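Local coordinates for putative glucoamylase (Bacteroides caccae ATCC 43185, PDB 4QT9), which is a putative glucoamylase with an alpha/alpha toroid fold, and probably hydrolyses glycosidic bonds, at residues V239-V244 against E248-Y253; F262-S267 against I348-E353; F200-Y205 against M209-L214. One frame throughout, in Å; residues are numbered along the deposited sequence. Where two conformers were deposited one is given.

Overall arrangement
Along the chain contact 3 closes first, contact 1 follows, and contact 2 opens last, its second segment coming only after some 80 intervening residues. Their centres form a nearly even triangle: contacts 1 and 2 are about 17 Å apart, 1 and 3 about 18 Å, 2 and 3 about 19 Å. Contact 1 is a hairpin toward the outside of the chain, whereas contacts 2 and 3 are buried among the helices of the alpha/alpha toroid. Helix 284-301 touches all three. They also meet directly: Arg252 probably hydrogen-bonds to Gly204, Tyr253 packs on Trp263, and Ser267 OG probably hydrogen-bonds to Ile210 N, so the hairpin, the two loops and the start of helix 209-217 are in mutual contact.

Contact 1: V239-V244 against E248-Y253; sequences VSPHKV and ELHLRY
A chi1 of 60° puts the ring of His242 between its own backbone N and carbonyl carbon, and from this position CE1 turns back over the neighbouring strand to 3.1 Å from O of Leu251, which lies at the ring edge. Leu249 CB covers one face of the same imidazole. His250, with CG trans to its backbone N (chi1 -174°), swings its ring obliquely toward Val239 and Pro241, on the side of the hairpin away from the His242 ring; NE2 comes 3.5 Å from Val239 CG1 and ND1 lies beside Pro241 CG. The rotation of the His242 ring is fixed by its nitrogens: ND1 gives a nearly straight bond (165° at the hydrogen) to O of Ser240 at 2.7 Å, in the ring plane, while NE2 is bonded to the carbonyl of Glu257. Two carbonyl partners are consistent with protons on both nitrogens.

The segments are the arms of an antiparallel beta hairpin interrupted by a beta bulge. Val239 pairs with Leu251, yet His242 pairs with Leu249, so in the ladder Ser240 and Pro241 stand opposite the single residue His250. Ser240 N bonds to His250 O at 2.9 Å, and Pro241, lacking an N-H, adds a CA-H...O contact to Leu249 O. Past the bulge the ladder is regular: His242 N bonds to Leu249 O at 3.0 Å, and Leu249 N returns a bond to His242 O at 2.8 Å.

Lys243 and Glu248 share the face away from His242 and Leu249. Their aliphatic parts touch, but Lys243 NZ stays 5.3 Å from Glu248 OE1, so any attraction between the opposite charges is probably long-range. On the other face Val244 CG2 meets Leu249 CD1 at 3.8 Å, beside helix 284-301, which contributes Val294 and Asn290.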
# COMPACT_ATOMS: atom_id res chain seq x y z
N VAL A 239 12.04 -10.39 16.30
CA VAL A 239 12.68 -11.58 15.76
C VAL A 239 12.11 -12.76 16.52
O VAL A 239 12.28 -12.84 17.74
CB VAL A 239 14.23 -11.52 15.85
CG1 VAL A 239 14.87 -12.81 15.34
CG2 VAL A 239 14.78 -10.29 15.11
N SER A 240 11.34 -13.64 15.83
CA SER A 240 10.73 -14.80 16.48
C SER A 240 10.56 -15.91 15.45
O SER A 240 9.46 -16.09 14.94
CB SER A 240 9.39 -14.40 17.10
OG SER A 240 8.89 -15.41 17.96
N PRO A 241 11.65 -16.62 15.08
CA PRO A 241 11.52 -17.66 14.04
C PRO A 241 10.50 -18.74 14.41
O PRO A 241 10.49 -19.23 15.54
CB PRO A 241 12.94 -18.21 13.92
CG PRO A 241 13.83 -17.10 14.40
CD PRO A 241 13.05 -16.50 15.54
N HIS A 242 9.58 -19.05 13.47
CA HIS A 242 8.55 -20.09 13.62
C HIS A 242 8.13 -20.60 12.24
O HIS A 242 8.34 -19.92 11.23
CB HIS A 242 7.33 -19.57 14.42
CG HIS A 242 6.66 -18.41 13.77
ND1 HIS A 242 7.27 -17.16 13.72
CD2 HIS A 242 5.48 -18.35 13.12
CE1 HIS A 242 6.44 -16.39 13.05
NE2 HIS A 242 5.34 -17.04 12.68
N LYS A 243 7.54 -21.78 12.21
CA LYS A 243 7.09 -22.41 10.98
C LYS A 243 5.58 -22.29 10.84
O LYS A 243 4.84 -22.39 11.82
CB LYS A 243 7.50 -23.88 10.95
CG LYS A 243 9.02 -24.10 10.92
CD LYS A 243 9.57 -24.30 9.51
CE LYS A 243 9.48 -25.73 9.02
NZ LYS A 243 10.48 -26.62 9.68
N VAL A 244 5.14 -22.01 9.61
CA VAL A 244 3.73 -21.89 9.23
C VAL A 244 3.62 -22.62 7.90
O VAL A 244 4.38 -22.32 6.99
CB VAL A 244 3.17 -20.43 9.14
CG1 VAL A 244 1.65 -20.45 8.91
CG2 VAL A 244 3.51 -19.60 10.37
N GLU A 248 9.40 -21.53 6.94
CA GLU A 248 10.05 -20.78 7.99
C GLU A 248 9.84 -19.26 7.83
O GLU A 248 10.18 -18.68 6.80
CB GLU A 248 11.55 -21.15 8.01
CG GLU A 248 12.42 -20.37 8.98
CD GLU A 248 12.26 -20.74 10.44
OE1 GLU A 248 12.59 -21.89 10.81
OE2 GLU A 248 11.84 -19.86 11.23
N LEU A 249 9.28 -18.63 8.88
CA LEU A 249 9.15 -17.17 8.97
C LEU A 249 10.09 -16.67 10.10
O LEU A 249 10.21 -17.32 11.15
CB LEU A 249 7.70 -16.72 9.19
CG LEU A 249 6.67 -17.11 8.11
CD1 LEU A 249 5.30 -16.74 8.55
CD2 LEU A 249 6.96 -16.42 6.75
N HIS A 250 10.82 -15.57 9.84
CA HIS A 250 11.83 -15.05 10.78
C HIS A 250 11.26 -14.07 11.82
O HIS A 250 11.77 -14.01 12.94
CB HIS A 250 12.94 -14.35 9.99
CG HIS A 250 14.09 -13.89 10.82
ND1 HIS A 250 14.94 -14.79 11.43
CD2 HIS A 250 14.49 -12.63 11.12
CE1 HIS A 250 15.83 -14.05 12.08
NE2 HIS A 250 15.59 -12.75 11.93
N LEU A 251 10.23 -13.31 11.44
CA LEU A 251 9.70 -12.25 12.28
C LEU A 251 8.49 -12.63 13.11
O LEU A 251 7.78 -13.58 12.78
CB LEU A 251 9.31 -11.03 11.40
CG LEU A 251 10.40 -10.49 10.47
CD1 LEU A 251 9.86 -9.40 9.60
CD2 LEU A 251 11.64 -9.99 11.27
N ARG A 252 8.24 -11.83 14.17
CA ARG A 252 7.05 -11.88 15.00
C ARG A 252 5.97 -11.04 14.29
O ARG A 252 6.14 -9.83 14.16
CB ARG A 252 7.34 -11.33 16.41
CG ARG A 252 6.05 -11.14 17.23
CD ARG A 252 6.20 -10.16 18.38
NE ARG A 252 6.60 -8.81 17.97
CZ ARG A 252 7.01 -7.88 18.82
NH1 ARG A 252 7.05 -8.13 20.12
NH2 ARG A 252 7.38 -6.68 18.38
N TYR A 253 4.88 -11.67 13.83
CA TYR A 253 3.76 -10.98 13.19
C TYR A 253 2.79 -10.58 14.29
O TYR A 253 2.49 -11.38 15.17
CB TYR A 253 3.12 -11.88 12.10
CG TYR A 253 4.05 -12.06 10.91
CD1 TYR A 253 5.12 -12.97 10.97
CD2 TYR A 253 3.91 -11.30 9.77
CE1 TYR A 253 6.03 -13.07 9.92
CE2 TYR A 253 4.82 -11.40 8.71
CZ TYR A 253 5.88 -12.28 8.80
OH TYR A 253 6.75 -12.39 7.74

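Contact 2: F262-S267 against I348-E353; sequences FWAQYS and IVYTPE
Leading up to the carbonyl that meets Tyr350, Phe262, Trp263 and Ala264 are the last residues of a short 3-10 segment in which Trp263 CD1 sits 3.4 Å above the plane of the Phe262 ring. Phe262 O accepts from both Gln265 N, at 3.0 Å, and Tyr266 N. Ala264 then offers its carbonyl outward: O accepts a hydrogen bond from Tyr350 OH at 2.8 Å, almost in line with the C=O bond (173° at the oxygen), with the ring approaching edge-on. Ala264 CB adds a loose touch on Tyr350 CE2, at 4.4 Å. Gln265 bonds through NE2 to Ala343 O and Ser347 OG, and Tyr266 packs edge-to-face with Phe72 and with Phe140.

On the other side of the contact, Tyr350 carries CG opposite its carbonyl carbon, beside the backbone N (chi1 -56°), and from there the ring extends to Ala264. Val349 CG2 lies over the ring centre, and Met288 of helix 284-301 touches both Tyr350 and Ala264. A phenylalanine in place of Tyr350 would probably leave the buried carbonyl of Ala264 without this donor. With little apolar overlap, the one direct polar link between 262-267 and 348-353 is this well-aligned bond.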
# COMPACT_ATOMS: atom_id res chain seq x y z
N PHE A 262 -1.10 -8.40 2.26
CA PHE A 262 -0.75 -6.98 2.00
C PHE A 262 0.40 -6.48 2.90
O PHE A 262 1.08 -5.52 2.54
CB PHE A 262 -1.97 -6.05 2.09
CG PHE A 262 -2.42 -5.63 3.47
CD1 PHE A 262 -3.34 -6.40 4.18
CD2 PHE A 262 -1.94 -4.46 4.06
CE1 PHE A 262 -3.79 -5.98 5.44
CE2 PHE A 262 -2.40 -4.05 5.30
CZ PHE A 262 -3.31 -4.81 5.99
N TRP A 263 0.65 -7.16 4.04
CA TRP A 263 1.75 -6.81 4.97
C TRP A 263 3.12 -6.99 4.32
O TRP A 263 4.08 -6.40 4.77
CB TRP A 263 1.68 -7.67 6.23
CG TRP A 263 0.60 -7.32 7.21
CD1 TRP A 263 -0.55 -6.62 6.97
CD2 TRP A 263 0.52 -7.78 8.56
NE1 TRP A 263 -1.33 -6.61 8.09
CE2 TRP A 263 -0.68 -7.27 9.10
CE3 TRP A 263 1.37 -8.54 9.38
CZ2 TRP A 263 -1.05 -7.49 10.44
CZ3 TRP A 263 0.98 -8.79 10.69
CH2 TRP A 263 -0.23 -8.29 11.20
N ALA A 264 3.21 -7.82 3.26
CA ALA A 264 4.43 -8.08 2.49
C ALA A 264 4.57 -7.12 1.29
O ALA A 264 5.58 -7.17 0.59
CB ALA A 264 4.40 -9.53 1.99
N GLN A 265 3.57 -6.24 1.07
CA GLN A 265 3.49 -5.41 -0.12
C GLN A 265 3.52 -3.91 0.08
O GLN A 265 4.25 -3.26 -0.66
CB GLN A 265 2.21 -5.76 -0.92
CG GLN A 265 2.20 -7.27 -1.31
CD GLN A 265 0.86 -7.90 -1.57
OE1 GLN A 265 -0.21 -7.33 -1.31
NE2 GLN A 265 0.89 -9.11 -2.12
N TYR A 266 2.66 -3.33 0.96
CA TYR A 266 2.50 -1.85 1.11
C TYR A 266 3.83 -1.10 1.38
O TYR A 266 4.10 -0.09 0.72
CB TYR A 266 1.51 -1.51 2.23
CG TYR A 266 0.04 -1.77 1.98
CD1 TYR A 266 -0.39 -2.48 0.86
CD2 TYR A 266 -0.93 -1.28 2.86
CE1 TYR A 266 -1.74 -2.73 0.64
CE2 TYR A 266 -2.29 -1.48 2.62
CZ TYR A 266 -2.69 -2.25 1.54
OH TYR A 266 -4.01 -2.52 1.36
N SER A 267 4.66 -1.60 2.34
CA SER A 267 5.93 -0.93 2.65
C SER A 267 7.01 -1.23 1.61
O SER A 267 8.10 -0.69 1.72
CB SER A 267 6.44 -1.33 4.03
OG SER A 267 5.65 -0.73 5.04
N ILE A 348 3.89 -10.60 -7.23
CA ILE A 348 4.59 -10.95 -8.49
C ILE A 348 6.11 -10.72 -8.37
O ILE A 348 6.89 -11.49 -8.93
CB ILE A 348 3.99 -10.19 -9.71
CG1 ILE A 348 4.56 -10.71 -11.06
CG2 ILE A 348 4.12 -8.65 -9.57
CD1 ILE A 348 3.74 -10.35 -12.31
N VAL A 349 6.54 -9.69 -7.62
CA VAL A 349 7.97 -9.35 -7.41
C VAL A 349 8.70 -10.47 -6.60
O VAL A 349 9.91 -10.62 -6.74
CB VAL A 349 8.15 -7.97 -6.73
CG1 VAL A 349 7.63 -6.85 -7.62
CG2 VAL A 349 7.50 -7.92 -5.33
N TYR A 350 7.95 -11.23 -5.77
CA TYR A 350 8.47 -12.32 -4.92
C TYR A 350 8.34 -13.70 -5.55
O TYR A 350 9.27 -14.50 -5.45
CB TYR A 350 7.74 -12.35 -3.57
CG TYR A 350 7.80 -11.05 -2.82
CD1 TYR A 350 9.01 -10.51 -2.43
CD2 TYR A 350 6.63 -10.36 -2.49
CE1 TYR A 350 9.08 -9.28 -1.77
CE2 TYR A 350 6.68 -9.14 -1.81
CZ TYR A 350 7.91 -8.61 -1.45
OH TYR A 350 7.99 -7.44 -0.75
N THR A 351 7.14 -14.01 -6.10
CA THR A 351 6.80 -15.31 -6.70
C THR A 351 6.29 -15.07 -8.14
O THR A 351 5.08 -15.15 -8.38
CB THR A 351 5.78 -16.05 -5.81
OG1 THR A 351 4.63 -15.21 -5.66
CG2 THR A 351 6.35 -16.41 -4.44
N PRO A 352 7.20 -14.71 -9.09
CA PRO A 352 6.74 -14.35 -10.45
C PRO A 352 5.88 -15.42 -11.15
O PRO A 352 4.80 -15.08 -11.64
CB PRO A 352 8.04 -14.09 -11.21
CG PRO A 352 9.02 -13.70 -10.16
CD PRO A 352 8.66 -14.53 -8.97
N GLU A 353 6.31 -16.69 -11.15
CA GLU A 353 5.59 -17.78 -11.83
C GLU A 353 4.25 -18.09 -11.16
O GLU A 353 3.25 -18.18 -11.87
CB GLU A 353 6.45 -19.06 -11.93
CG GLU A 353 7.63 -18.95 -12.89
CD GLU A 353 7.35 -18.53 -14.32
OE1 GLU A 353 6.42 -19.10 -14.95
OE2 GLU A 353 8.07 -17.64 -14.82

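Contact 3: F200-Y205 against M209-L214; sequences FPIHGY and MIMYIL
One direct hydrogen bond joins the loop to the helix: Tyr212 OH donates to Ile202 O at 2.7 Å. The hydroxyl lies in the carbonyl plane and to one side of the C=O direction, at 146°, and the tyrosine ring meets the oxygen by its edge. The same hydroxyl is bonded to Leu186 N, so the phenol links the first turns of the helix with two pieces of loop.

A water makes a second, softer link. It accepts from Met209 N at 3.2 Å and gives a weak bond to Tyr205 OH at 2.8 Å, and that hydroxyl has a stronger partner in the carbonyl of Trp263. Tyr205 follows a cis peptide bond after Gly204, and with CG trans to its backbone N (chi1 -176°) its ring reaches out to the beginning of the helix.

The segments are the loop that enters helix 209-217 and the first turns of that helix, which packs among the helices of the alpha/alpha toroid. Helix 135-152 lies against Ile202 and Met211 through Val136, and helix 225-232 brings Trp232 to Ile202 and Met209.

Apolar contacts complete the interface. Met211, a selenomethionine like Met209, bends at chi3 (49°) to bring CE tip to tip with Ile202 CD1 at 3.5 Å. Ile202 CG2 touches both Met211 CE (4.0 Å) and Tyr212 CE2 (4.1 Å), which come to the same side of it. Ile202 was deposited in two conformers, so its side-chain contacts hold for the one given. Farther along, the selenium of Met209 lies at the edge of the Tyr205 ring, 4.4 Å from CE1, and both residues also touch Phe268.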
# COMPACT_ATOMS: atom_id res chain seq x y z
N PHE A 200 -2.61 3.94 20.12
CA PHE A 200 -2.09 2.80 19.39
C PHE A 200 -0.59 2.99 19.06
O PHE A 200 -0.28 3.45 17.96
CB PHE A 200 -2.91 2.56 18.10
CG PHE A 200 -2.80 1.17 17.50
CD1 PHE A 200 -1.56 0.63 17.18
CD2 PHE A 200 -3.94 0.43 17.21
CE1 PHE A 200 -1.45 -0.65 16.63
CE2 PHE A 200 -3.83 -0.84 16.65
CZ PHE A 200 -2.59 -1.37 16.36
N PRO A 201 0.36 2.64 19.97
CA PRO A 201 1.80 2.72 19.60
C PRO A 201 2.11 1.58 18.61
O PRO A 201 1.64 0.48 18.84
CB PRO A 201 2.52 2.59 20.94
CG PRO A 201 1.55 1.88 21.84
CD PRO A 201 0.16 2.03 21.31
N ILE A 202 2.84 1.83 17.51
CA ILE A 202 3.02 0.78 16.49
C ILE A 202 4.28 -0.06 16.72
O ILE A 202 5.43 0.42 16.65
CB ILE A 202 2.96 1.37 15.06
CG1 ILE A 202 1.55 1.92 14.78
CG2 ILE A 202 3.36 0.34 13.99
CD1 ILE A 202 1.53 3.14 13.92
N HIS A 203 4.05 -1.37 16.93
CA HIS A 203 5.11 -2.35 17.12
C HIS A 203 5.11 -3.31 15.93
O HIS A 203 4.04 -3.65 15.44
CB HIS A 203 4.93 -3.11 18.46
CG HIS A 203 4.82 -2.22 19.67
ND1 HIS A 203 5.85 -1.37 20.05
CD2 HIS A 203 3.80 -2.09 20.56
CE1 HIS A 203 5.43 -0.76 21.15
NE2 HIS A 203 4.20 -1.17 21.49
N GLY A 204 6.28 -3.73 15.47
CA GLY A 204 6.32 -4.66 14.34
C GLY A 204 6.14 -6.12 14.73
O GLY A 204 6.19 -6.44 15.91
N TYR A 205 5.97 -7.04 13.75
CA TYR A 205 5.89 -6.72 12.33
C TYR A 205 4.43 -6.61 11.91
O TYR A 205 3.60 -7.41 12.32
CB TYR A 205 6.64 -7.78 11.46
CG TYR A 205 6.65 -7.40 9.99
CD1 TYR A 205 7.62 -6.53 9.48
CD2 TYR A 205 5.65 -7.83 9.12
CE1 TYR A 205 7.58 -6.11 8.15
CE2 TYR A 205 5.61 -7.42 7.79
CZ TYR A 205 6.56 -6.54 7.32
OH TYR A 205 6.52 -6.15 6.00
N MSE A 209 6.10 -0.75 8.37
CA MSE A 209 7.54 -0.49 8.47
C MSE A 209 8.00 0.83 7.79
O MSE A 209 8.78 1.56 8.40
CB MSE A 209 8.39 -1.67 7.93
CG MSE A 209 9.89 -1.53 8.27
SE MSE A 209 10.83 -3.20 7.90
CE MSE A 209 11.12 -2.98 6.04
N ILE A 210 7.53 1.14 6.55
CA ILE A 210 7.91 2.33 5.79
C ILE A 210 7.62 3.63 6.61
O ILE A 210 8.28 4.65 6.42
CB ILE A 210 7.25 2.35 4.36
CG1 ILE A 210 7.99 3.28 3.36
CG2 ILE A 210 5.74 2.67 4.39
CD1 ILE A 210 9.53 2.96 3.14
N MSE A 211 6.64 3.58 7.53
CA MSE A 211 6.33 4.75 8.37
C MSE A 211 7.54 5.10 9.29
O MSE A 211 7.86 6.27 9.44
CB MSE A 211 5.06 4.49 9.19
CG MSE A 211 4.63 5.69 10.01
SE MSE A 211 3.48 5.10 11.46
CE MSE A 211 4.53 3.69 12.15
N TYR A 212 8.20 4.09 9.88
CA TYR A 212 9.42 4.30 10.69
C TYR A 212 10.60 4.70 9.82
O TYR A 212 11.42 5.48 10.26
CB TYR A 212 9.78 3.01 11.46
CG TYR A 212 9.02 2.87 12.76
CD1 TYR A 212 9.51 3.44 13.93
CD2 TYR A 212 7.80 2.21 12.82
CE1 TYR A 212 8.79 3.37 15.12
CE2 TYR A 212 7.06 2.14 14.00
CZ TYR A 212 7.56 2.73 15.15
OH TYR A 212 6.87 2.64 16.33
N ILE A 213 10.73 4.13 8.59
CA ILE A 213 11.86 4.51 7.70
C ILE A 213 11.71 6.01 7.30
O ILE A 213 12.69 6.75 7.42
CB ILE A 213 11.99 3.56 6.47
CG1 ILE A 213 12.56 2.18 6.92
CG2 ILE A 213 12.86 4.18 5.35
CD1 ILE A 213 12.10 1.06 6.13
N LEU A 214 10.51 6.45 6.90
CA LEU A 214 10.25 7.87 6.53
C LEU A 214 10.35 8.79 7.75
O LEU A 214 10.86 9.90 7.63
CB LEU A 214 8.89 8.01 5.86
CG LEU A 214 8.77 7.34 4.50
CD1 LEU A 214 7.35 7.38 4.02
CD2 LEU A 214 9.74 7.97 3.48
O HOH W 1 5.81 -3.47 6.63